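PDB 3VSF: ricin B lectin from Clostridium thermocellum, which is an exo-beta-1,3-galactanase that couples a family 43 glycoside hydrolase module to a galactose-binding, ricin-type beta-trefoil module. Local coordinates for residues L402-I412 with S439-F449; S302-W310 with S321-F330. One frame throughout, in Å; residues are numbered along the deposited sequence.

Contact 1: L402-I412 with S439-F449; sequences LVDVGGGYKKI and SNGGYNQHWKF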
loop_
_atom_site.group_PDB
_atom_site.type_symbol
_atom_site.label_atom_id
_atom_site.label_comp_id
_atom_site.label_asym_id
_atom_site.label_seq_id
_atom_site.Cartn_x
_atom_site.Cartn_y
_atom_site.Cartn_z
ATOM N N LEU A 402 20.568 0.572 11.146
ATOM C CA LEU A 402 20.811 1.879 10.547
ATOM C C LEU A 402 20.674 1.815 9.026
ATOM O O LEU A 402 21.544 1.281 8.338
ATOM C CB LEU A 402 22.189 2.411 10.938
ATOM C CG LEU A 402 22.399 2.754 12.414
ATOM C CD1 LEU A 402 23.806 3.285 12.640
ATOM C CD2 LEU A 402 21.361 3.760 12.892
ATOM N N VAL A 403 19.578 2.366 8.512
ATOM C CA VAL A 403 19.292 2.315 7.083
ATOM C C VAL A 403 19.530 3.660 6.400
ATOM O O VAL A 403 18.789 4.617 6.622
ATOM C CB VAL A 403 17.838 1.879 6.822
ATOM C CG1 VAL A 403 17.567 1.811 5.326
ATOM C CG2 VAL A 403 17.559 0.538 7.482
ATOM N N ASP A 404 20.565 3.722 5.568
ATOM C CA ASP A 404 20.891 4.939 4.832
ATOM C C ASP A 404 19.725 5.343 3.931
ATOM O O ASP A 404 19.115 4.497 3.278
ATOM C CB ASP A 404 22.162 4.730 4.003
ATOM C CG ASP A 404 22.768 6.034 3.520
ATOM O OD1 ASP A 404 23.987 6.230 3.717
ATOM O OD2 ASP A 404 22.033 6.860 2.940
ATOM N N VAL A 405 19.415 6.636 3.902
ATOM C CA VAL A 405 18.264 7.126 3.149
ATOM C C VAL A 405 18.592 8.347 2.294
ATOM O O VAL A 405 17.710 9.141 1.968
ATOM C CB VAL A 405 17.095 7.483 4.087
ATOM C CG1 VAL A 405 16.623 6.249 4.837
ATOM C CG2 VAL A 405 17.509 8.580 5.056
ATOM N N GLY A 406 19.861 8.492 1.927
ATOM C CA GLY A 406 20.288 9.622 1.123
ATOM C C GLY A 406 20.793 10.760 1.985
ATOM O O GLY A 406 20.383 10.906 3.136
ATOM N N GLY A 407 21.683 11.573 1.427
ATOM C CA GLY A 407 22.318 12.629 2.190
ATOM C C GLY A 407 23.135 12.031 3.319
ATOM O O GLY A 407 23.591 10.891 3.226
ATOM N N GLY A 408 23.318 12.795 4.390
ATOM C CA GLY A 408 24.049 12.307 5.543
ATOM C C GLY A 408 23.125 11.717 6.591
ATOM O O GLY A 408 23.549 11.411 7.706
ATOM N N TYR A 409 21.857 11.551 6.227
ATOM C CA TYR A 409 20.840 11.097 7.170
ATOM C C TYR A 409 20.583 9.596 7.073
ATOM O O TYR A 409 20.917 8.962 6.073
ATOM C CB TYR A 409 19.542 11.882 6.966
ATOM C CG TYR A 409 19.733 13.380 7.059
ATOM C CD1 TYR A 409 19.655 14.037 8.280
ATOM C CD2 TYR A 409 20.003 14.135 5.925
ATOM C CE1 TYR A 409 19.835 15.405 8.369
ATOM C CE2 TYR A 409 20.184 15.505 6.004
ATOM C CZ TYR A 409 20.099 16.134 7.229
ATOM O OH TYR A 409 20.278 17.496 7.314
ATOM N N LYS A 410 19.991 9.036 8.123
ATOM C CA LYS A 410 19.750 7.600 8.201
ATOM C C LYS A 410 18.492 7.287 9.005
ATOM O O LYS A 410 17.976 8.138 9.726
ATOM C CB LYS A 410 20.950 6.894 8.835
ATOM C CG LYS A 410 22.225 6.953 8.011
ATOM C CD LYS A 410 23.423 6.470 8.813
ATOM C CE LYS A 410 24.671 6.393 7.949
ATOM N NZ LYS A 410 24.522 5.393 6.855
ATOM N N LYS A 411 18.010 6.056 8.875
ATOM C CA LYS A 411 16.858 5.593 9.639
ATOM C C LYS A 411 17.305 4.728 10.809
ATOM O O LYS A 411 18.007 3.735 10.622
ATOM C CB LYS A 411 15.906 4.792 8.751
ATOM C CG LYS A 411 14.743 5.587 8.184
ATOM C CD LYS A 411 13.830 4.690 7.361
ATOM C CE LYS A 411 13.362 3.490 8.171
ATOM N NZ LYS A 411 12.554 2.541 7.356
ATOM N N ILE A 412 16.897 5.106 12.014
ATOM C CA ILE A 412 17.178 4.302 13.194
ATOM C C ILE A 412 15.988 3.396 13.483
ATOM O O ILE A 412 14.971 3.842 14.012
ATOM C CB ILE A 412 17.476 5.180 14.421
ATOM C CG1 ILE A 412 18.599 6.169 14.106
ATOM C CG2 ILE A 412 17.843 4.316 15.619
ATOM C CD1 ILE A 412 18.979 7.057 15.271
ATOM N N SER A 439 7.275 3.433 9.659
ATOM C CA SER A 439 8.068 4.163 8.678
ATOM C C SER A 439 7.153 4.840 7.662
ATOM O O SER A 439 6.257 4.207 7.107
ATOM C CB SER A 439 9.048 3.227 7.970
ATOM O OG SER A 439 9.866 3.942 7.061
ATOM N N ASN A 440 7.379 6.128 7.427
ATOM C CA ASN A 440 6.542 6.885 6.502
ATOM C C ASN A 440 7.321 7.919 5.693
ATOM O O ASN A 440 6.744 8.876 5.174
ATOM C CB ASN A 440 5.387 7.556 7.249
ATOM C CG ASN A 440 5.863 8.477 8.354
ATOM O OD1 ASN A 440 6.937 9.071 8.266
ATOM N ND2 ASN A 440 5.062 8.597 9.406
ATOM N N GLY A 441 8.631 7.720 5.594
ATOM C CA GLY A 441 9.479 8.583 4.793
ATOM C C GLY A 441 9.545 10.016 5.285
ATOM O O GLY A 441 10.138 10.876 4.634
ATOM N N GLY A 442 8.935 10.276 6.437
ATOM C CA GLY A 442 8.939 11.608 7.013
ATOM C C GLY A 442 10.323 12.029 7.466
ATOM O O GLY A 442 11.122 11.197 7.899
ATOM N N TYR A 443 10.612 13.322 7.363
ATOM C CA TYR A 443 11.909 13.847 7.772
ATOM C C TYR A 443 12.138 13.691 9.272
ATOM O O TYR A 443 13.278 13.659 9.733
ATOM C CB TYR A 443 12.056 15.315 7.364
ATOM C CG TYR A 443 12.541 15.505 5.945
ATOM C CD1 TYR A 443 12.975 14.422 5.190
ATOM C CD2 TYR A 443 12.578 16.765 5.364
ATOM C CE1 TYR A 443 13.424 14.587 3.895
ATOM C CE2 TYR A 443 13.026 16.941 4.068
ATOM C CZ TYR A 443 13.447 15.849 3.338
ATOM O OH TYR A 443 13.896 16.017 2.047
ATOM N N ASN A 444 11.051 13.593 10.029
ATOM C CA ASN A 444 11.146 13.397 11.469
ATOM C C ASN A 444 11.571 11.974 11.818
ATOM O O ASN A 444 11.524 11.571 12.979
ATOM C CB ASN A 444 9.822 13.744 12.153
ATOM C CG ASN A 444 8.677 12.866 11.688
ATOM O OD1 ASN A 444 8.652 12.409 10.546
ATOM N ND2 ASN A 444 7.720 12.626 12.576
ATOM N N GLN A 445 11.980 11.221 10.803
ATOM C CA GLN A 445 12.474 9.863 10.996
ATOM C C GLN A 445 13.871 9.715 10.405
ATOM O O GLN A 445 14.441 8.624 10.395
ATOM C CB GLN A 445 11.520 8.844 10.368
ATOM C CG GLN A 445 10.123 8.858 10.964
ATOM C CD GLN A 445 9.247 7.737 10.438
ATOM O OE1 GLN A 445 9.633 7.010 9.522
ATOM N NE2 GLN A 445 8.063 7.589 11.021
ATOM N N HIS A 446 14.415 10.825 9.912
ATOM C CA HIS A 446 15.767 10.842 9.367
ATOM C C HIS A 446 16.739 11.473 10.359
ATOM O O HIS A 446 16.478 12.551 10.896
ATOM C CB HIS A 446 15.801 11.597 8.038
ATOM C CG HIS A 446 15.018 10.935 6.948
ATOM N ND1 HIS A 446 14.888 11.480 5.688
ATOM C CD2 HIS A 446 14.326 9.772 6.927
ATOM C CE1 HIS A 446 14.148 10.681 4.939
ATOM N NE2 HIS A 446 13.794 9.638 5.668
ATOM N N TRP A 447 17.860 10.801 10.595
ATOM C CA TRP A 447 18.825 11.251 11.592
ATOM C C TRP A 447 20.237 11.341 11.029
ATOM O O TRP A 447 20.700 10.429 10.344
ATOM C CB TRP A 447 18.811 10.308 12.797
ATOM C CG TRP A 447 17.465 10.182 13.435
ATOM C CD1 TRP A 447 16.520 9.236 13.173
ATOM C CD2 TRP A 447 16.912 11.035 14.443
ATOM N NE1 TRP A 447 15.411 9.445 13.956
ATOM C CE2 TRP A 447 15.627 10.545 14.746
ATOM C CE3 TRP A 447 17.379 12.166 15.120
ATOM C CZ2 TRP A 447 14.803 11.145 15.695
ATOM C CZ3 TRP A 447 16.560 12.761 16.061
ATOM C CH2 TRP A 447 15.288 12.249 16.340
ATOM N N LYS A 448 20.920 12.442 11.326
ATOM C CA LYS A 448 22.306 12.612 10.908
ATOM C C LYS A 448 23.260 12.456 12.087
ATOM O O LYS A 448 23.054 13.045 13.149
ATOM C CB LYS A 448 22.516 13.975 10.243
ATOM C CG LYS A 448 23.937 14.193 9.743
ATOM C CD LYS A 448 24.073 15.492 8.966
ATOM C CE LYS A 448 23.908 16.704 9.867
ATOM N NZ LYS A 448 24.116 17.976 9.117
ATOM N N PHE A 449 24.305 11.659 11.892
ATOM C CA PHE A 449 25.310 11.444 12.925
ATOM C C PHE A 449 26.497 12.381 12.737
ATOM O O PHE A 449 27.110 12.417 11.670
ATOM C CB PHE A 449 25.784 9.990 12.918
ATOM C CG PHE A 449 24.751 9.014 13.403
ATOM C CD1 PHE A 449 24.832 8.476 14.676
ATOM C CD2 PHE A 449 23.695 8.640 12.589
ATOM C CE1 PHE A 449 23.882 7.578 15.126
ATOM C CE2 PHE A 449 22.743 7.744 13.035
ATOM C CZ PHE A 449 22.836 7.212 14.304
#
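Ser439 OG has two polar partners: Lys411 NZ donates to it across the contact at 3.0 Å, and it also bonds to the backbone O of Tyr340. The lysine has a second partner in Glu355, with which it forms a salt bridge; its chain bends at chi3 (55°) to bring the ammonium to the serine. Further along, an antiparallel hydrogen-bonded pair joins Lys410 and Trp447: Lys410 N reaches Trp447 O at 2.7 Å, while Trp447 N returns a straighter bond to Lys410 O, lying in the carbonyl plane. The rings of His446 and Trp447 are covered in different ways. Val405 CG2 sits almost exactly over the centre of the His446 ring, 3.8 Å from its centroid, with Gly442 O above the opposite face. Ile412 CD1 instead covers a face of the Trp447 pyrrole ring and also meets Phe449 CZ, which Leu402 CD2 touches as well. In the loop ahead of the strand, Gly442 N bonds to Asn440 OD1 in an Asx turn. Asn440 and Asn444 bind galactose, and Gln445 NE2 bonds to Asp422, a further galactose-binding residue, so sheet pairing here leads directly into a sugar pocket of the ricin-type beta-trefoil.

Contact 2: S302-W310 with S321-F330; sequences SYLYMGDRW and SQYVWLPLNF
Met306 and Trp325 run side by side and form a tightly packed part of this pairing. Met306 CG lies over a face of the indole, 4.1 Å from the centroid of its five-membered ring, and the sulfur approaches the same ring obliquely in a Met-aromatic contact. Leu304 CD2 meets the six-membered ring near its rim, 3.9 Å from Trp325 CE3. A chi2 near zero (8°) turns the indole of Trp325 toward Met306. Met63 of the strand 61-66 touches Met306 and Trp325, closing this cluster within the fold. Tyr305 and Leu326 are bonded both ways through their backbones, with Tyr305 N 2.7 Å from Leu326 O. On the sheet face that bears Tyr305, its ring presents an edge to Leu326 N, and its hydroxyl bonds to Ser287 OG.

The pairing is looser next door, where both bonds between Gly307 and Val324 are weak, and Val324 N stands 3.4 Å from Gly307 O. It firms up again at Arg309 and Gln322, but there Gln322 is partly exposed, and its side chain meets the arginine chain through OE1, 3.5 Å from Arg309 CD. The guanidinium, crossing Val324 CG2 obliquely, bonds to the carbonyls of Arg286 and Tyr285. At the other end Phe330, also partly exposed, directs its edge at the face of Tyr303; this T-shaped pair has centroids 5.2 Å apart and planes at 63°. Leu328 N bonds almost straight to Tyr303 O beside it. Antiparallel pairing of this kind, between the two middle strands of a four-stranded sheet, is the core of a blade in the five-bladed beta-propeller of family 43 hydrolases.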
loop_
_atom_site.group_PDB
_atom_site.type_symbol
_atom_site.label_atom_id
_atom_site.label_comp_id
_atom_site.label_asym_id
_atom_site.label_seq_id
_atom_site.Cartn_x
_atom_site.Cartn_y
_atom_site.Cartn_z
ATOM N N SER A 302 -0.129 -12.384 5.432
ATOM C CA SER A 302 0.293 -10.994 5.293
ATOM C C SER A 302 -0.383 -10.356 4.083
ATOM O O SER A 302 -0.282 -10.862 2.968
ATOM C CB SER A 302 1.813 -10.899 5.155
ATOM O OG SER A 302 2.464 -11.420 6.299
ATOM N N TYR A 303 -1.069 -9.242 4.311
ATOM C CA TYR A 303 -1.787 -8.558 3.243
ATOM C C TYR A 303 -0.875 -7.634 2.440
ATOM O O TYR A 303 -0.224 -6.752 2.996
ATOM C CB TYR A 303 -2.977 -7.782 3.814
ATOM C CG TYR A 303 -4.077 -8.675 4.344
ATOM C CD1 TYR A 303 -5.271 -8.825 3.651
ATOM C CD2 TYR A 303 -3.917 -9.379 5.531
ATOM C CE1 TYR A 303 -6.277 -9.644 4.129
ATOM C CE2 TYR A 303 -4.917 -10.200 6.016
ATOM C CZ TYR A 303 -6.095 -10.329 5.311
ATOM O OH TYR A 303 -7.093 -11.145 5.791
ATOM N N LEU A 304 -0.835 -7.848 1.128
ATOM C CA LEU A 304 0.017 -7.058 0.246
ATOM C C LEU A 304 -0.737 -5.893 -0.387
ATOM O O LEU A 304 -1.846 -6.056 -0.891
ATOM C CB LEU A 304 0.618 -7.940 -0.850
ATOM C CG LEU A 304 1.374 -7.211 -1.964
ATOM C CD1 LEU A 304 2.536 -6.410 -1.397
ATOM C CD2 LEU A 304 1.862 -8.193 -3.017
ATOM N N TYR A 305 -0.120 -4.717 -0.356
ATOM C CA TYR A 305 -0.690 -3.529 -0.974
ATOM C C TYR A 305 -0.031 -3.249 -2.319
ATOM O O TYR A 305 1.196 -3.262 -2.434
ATOM C CB TYR A 305 -0.527 -2.316 -0.054
ATOM C CG TYR A 305 -0.643 -0.986 -0.765
ATOM C CD1 TYR A 305 -1.860 -0.325 -0.851
ATOM C CD2 TYR A 305 0.467 -0.391 -1.352
ATOM C CE1 TYR A 305 -1.969 0.891 -1.500
ATOM C CE2 TYR A 305 0.368 0.822 -2.004
ATOM C CZ TYR A 305 -0.853 1.459 -2.076
ATOM O OH TYR A 305 -0.953 2.667 -2.723
ATOM N N MET A 306 -0.851 -2.995 -3.333
ATOM C CA MET A 306 -0.345 -2.648 -4.654
ATOM C C MET A 306 -0.760 -1.236 -5.024
ATOM O O MET A 306 -1.897 -0.829 -4.784
ATOM C CB MET A 306 -0.866 -3.623 -5.705
ATOM C CG MET A 306 -0.539 -5.067 -5.416
ATOM S SD MET A 306 -1.208 -6.171 -6.668
ATOM C CE MET A 306 -0.850 -7.744 -5.905
ATOM N N GLY A 307 0.164 -0.490 -5.616
ATOM C CA GLY A 307 -0.115 0.871 -6.023
ATOM C C GLY A 307 0.518 1.210 -7.356
ATOM O O GLY A 307 1.299 0.431 -7.902
ATOM N N ASP A 308 0.176 2.380 -7.880
ATOM C CA ASP A 308 0.749 2.849 -9.132
ATOM C C ASP A 308 1.333 4.246 -8.974
ATOM O O ASP A 308 0.651 5.170 -8.530
ATOM C CB ASP A 308 -0.300 2.846 -10.249
ATOM C CG ASP A 308 -0.586 1.453 -10.779
ATOM O OD1 ASP A 308 0.196 0.970 -11.625
ATOM O OD2 ASP A 308 -1.591 0.846 -10.356
ATOM N N ARG A 309 2.604 4.391 -9.328
ATOM C CA ARG A 309 3.224 5.704 -9.386
ATOM C C ARG A 309 3.085 6.236 -10.805
ATOM O O ARG A 309 4.009 6.140 -11.613
ATOM C CB ARG A 309 4.695 5.633 -8.971
ATOM C CG ARG A 309 5.408 6.976 -8.981
ATOM C CD ARG A 309 6.724 6.904 -8.229
ATOM N NE ARG A 309 6.520 6.610 -6.814
ATOM C CZ ARG A 309 7.500 6.498 -5.924
ATOM N NH1 ARG A 309 8.763 6.655 -6.301
ATOM N NH2 ARG A 309 7.217 6.228 -4.657
ATOM N N TRP A 310 1.911 6.784 -11.101
ATOM C CA TRP A 310 1.589 7.242 -12.447
ATOM C C TRP A 310 2.602 8.253 -12.975
ATOM O O TRP A 310 2.836 9.294 -12.362
ATOM C CB TRP A 310 0.180 7.833 -12.488
ATOM C CG TRP A 310 -0.885 6.858 -12.084
ATOM C CD1 TRP A 310 -1.625 6.879 -10.938
ATOM C CD2 TRP A 310 -1.321 5.711 -12.824
ATOM N NE1 TRP A 310 -2.499 5.818 -10.920
ATOM C CE2 TRP A 310 -2.331 5.086 -12.065
ATOM C CE3 TRP A 310 -0.958 5.153 -14.053
ATOM C CZ2 TRP A 310 -2.982 3.931 -12.497
ATOM C CZ3 TRP A 310 -1.604 4.007 -14.479
ATOM C CH2 TRP A 310 -2.605 3.409 -13.703
ATOM N N SER A 321 4.832 4.302 -16.061
ATOM C CA SER A 321 4.426 4.302 -14.661
ATOM C C SER A 321 5.133 3.202 -13.875
ATOM O O SER A 321 5.301 2.086 -14.366
ATOM C CB SER A 321 2.910 4.138 -14.541
ATOM O OG SER A 321 2.233 5.242 -15.111
ATOM N N GLN A 322 5.541 3.527 -12.652
ATOM C CA GLN A 322 6.232 2.575 -11.791
ATOM C C GLN A 322 5.279 1.989 -10.753
ATOM O O GLN A 322 4.153 2.460 -10.599
ATOM C CB GLN A 322 7.426 3.248 -11.114
ATOM C CG GLN A 322 8.511 3.685 -12.089
ATOM C CD GLN A 322 9.288 4.895 -11.606
ATOM O OE1 GLN A 322 8.817 5.654 -10.761
ATOM N NE2 GLN A 322 10.487 5.082 -12.147
ATOM N N TYR A 323 5.731 0.958 -10.045
ATOM C CA TYR A 323 4.882 0.280 -9.070
ATOM C C TYR A 323 5.390 0.455 -7.642
ATOM O O TYR A 323 6.588 0.625 -7.413
ATOM C CB TYR A 323 4.764 -1.209 -9.405
ATOM C CG TYR A 323 4.424 -1.480 -10.851
ATOM C CD1 TYR A 323 3.126 -1.324 -11.321
ATOM C CD2 TYR A 323 5.400 -1.891 -11.749
ATOM C CE1 TYR A 323 2.811 -1.569 -12.645
ATOM C CE2 TYR A 323 5.095 -2.138 -13.072
ATOM C CZ TYR A 323 3.800 -1.976 -13.515
ATOM O OH TYR A 323 3.493 -2.221 -14.833
ATOM N N VAL A 324 4.466 0.412 -6.689
ATOM C CA VAL A 324 4.805 0.530 -5.278
ATOM C C VAL A 324 4.086 -0.541 -4.465
ATOM O O VAL A 324 2.871 -0.479 -4.280
ATOM C CB VAL A 324 4.434 1.919 -4.722
ATOM C CG1 VAL A 324 4.578 1.943 -3.208
ATOM C CG2 VAL A 324 5.294 2.997 -5.365
ATOM N N TRP A 325 4.840 -1.525 -3.988
ATOM C CA TRP A 325 4.270 -2.591 -3.170
ATOM C C TRP A 325 4.705 -2.466 -1.715
ATOM O O TRP A 325 5.890 -2.314 -1.419
ATOM C CB TRP A 325 4.656 -3.966 -3.721
ATOM C CG TRP A 325 3.981 -4.304 -5.015
ATOM C CD1 TRP A 325 3.218 -3.474 -5.783
ATOM C CD2 TRP A 325 4.005 -5.567 -5.690
ATOM N NE1 TRP A 325 2.767 -4.141 -6.897
ATOM C CE2 TRP A 325 3.236 -5.428 -6.864
ATOM C CE3 TRP A 325 4.602 -6.802 -5.418
ATOM C CZ2 TRP A 325 3.048 -6.476 -7.762
ATOM C CZ3 TRP A 325 4.416 -7.841 -6.311
ATOM C CH2 TRP A 325 3.646 -7.671 -7.469
ATOM N N LEU A 326 3.733 -2.530 -0.811
ATOM C CA LEU A 326 3.998 -2.405 0.614
ATOM C C LEU A 326 3.117 -3.373 1.391
ATOM O O LEU A 326 2.059 -3.776 0.909
ATOM C CB LEU A 326 3.726 -0.975 1.081
ATOM C CG LEU A 326 4.476 0.143 0.356
ATOM C CD1 LEU A 326 3.910 1.497 0.739
ATOM C CD2 LEU A 326 5.965 0.078 0.651
ATOM N N PRO A 327 3.553 -3.759 2.597
ATOM C CA PRO A 327 2.735 -4.625 3.449
ATOM C C PRO A 327 1.649 -3.829 4.164
ATOM O O PRO A 327 1.915 -2.736 4.661
ATOM C CB PRO A 327 3.746 -5.160 4.464
ATOM C CG PRO A 327 4.763 -4.078 4.568
ATOM C CD PRO A 327 4.875 -3.484 3.190
ATOM N N LEU A 328 0.436 -4.370 4.199
ATOM C CA LEU A 328 -0.658 -3.746 4.932
ATOM C C LEU A 328 -0.791 -4.405 6.300
ATOM O O LEU A 328 -1.258 -5.539 6.409
ATOM C CB LEU A 328 -1.970 -3.868 4.156
ATOM C CG LEU A 328 -3.203 -3.248 4.816
ATOM C CD1 LEU A 328 -3.017 -1.749 4.999
ATOM C CD2 LEU A 328 -4.456 -3.539 4.005
ATOM N N ASN A 329 -0.378 -3.691 7.341
ATOM C CA ASN A 329 -0.362 -4.245 8.690
ATOM C C ASN A 329 -1.609 -3.900 9.499
ATOM O O ASN A 329 -2.151 -2.802 9.386
ATOM C CB ASN A 329 0.896 -3.791 9.433
ATOM C CG ASN A 329 2.173 -4.232 8.740
ATOM O OD1 ASN A 329 2.244 -5.327 8.183
ATOM N ND2 ASN A 329 3.188 -3.374 8.768
ATOM N N PHE A 330 -2.055 -4.850 10.315
ATOM C CA PHE A 330 -3.231 -4.654 11.154
ATOM C C PHE A 330 -2.863 -4.574 12.633
ATOM O O PHE A 330 -2.729 -5.599 13.301
ATOM C CB PHE A 330 -4.237 -5.789 10.936
ATOM C CG PHE A 330 -4.926 -5.748 9.602
ATOM C CD1 PHE A 330 -6.205 -5.225 9.484
ATOM C CD2 PHE A 330 -4.301 -6.236 8.465
ATOM C CE1 PHE A 330 -6.845 -5.188 8.258
ATOM C CE2 PHE A 330 -4.936 -6.200 7.238
ATOM C CZ PHE A 330 -6.209 -5.676 7.134
#

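Overall arrangement
The two contacts follow one another along the chain and belong to different modules. Contact 2 lies in the last four-stranded sheet of the propeller, about 3 Å from the centre of the chain, whereas contact 1 lies in the beta-trefoil that follows. Their centres are 21 Å apart and their nearest atoms about 7 Å, without touching. The strand 352-355 borders both: Ile353 packs on Leu304 and Pro327, and Glu355 lies on the contact 1 side. Tyr285 does likewise, touching both Leu326 and Asn440. Asn440, one of the sugar-binding residues, thus lies at the boundary with the hydrolase module, an arrangement consistent with the two modules keeping a defined mutual orientation.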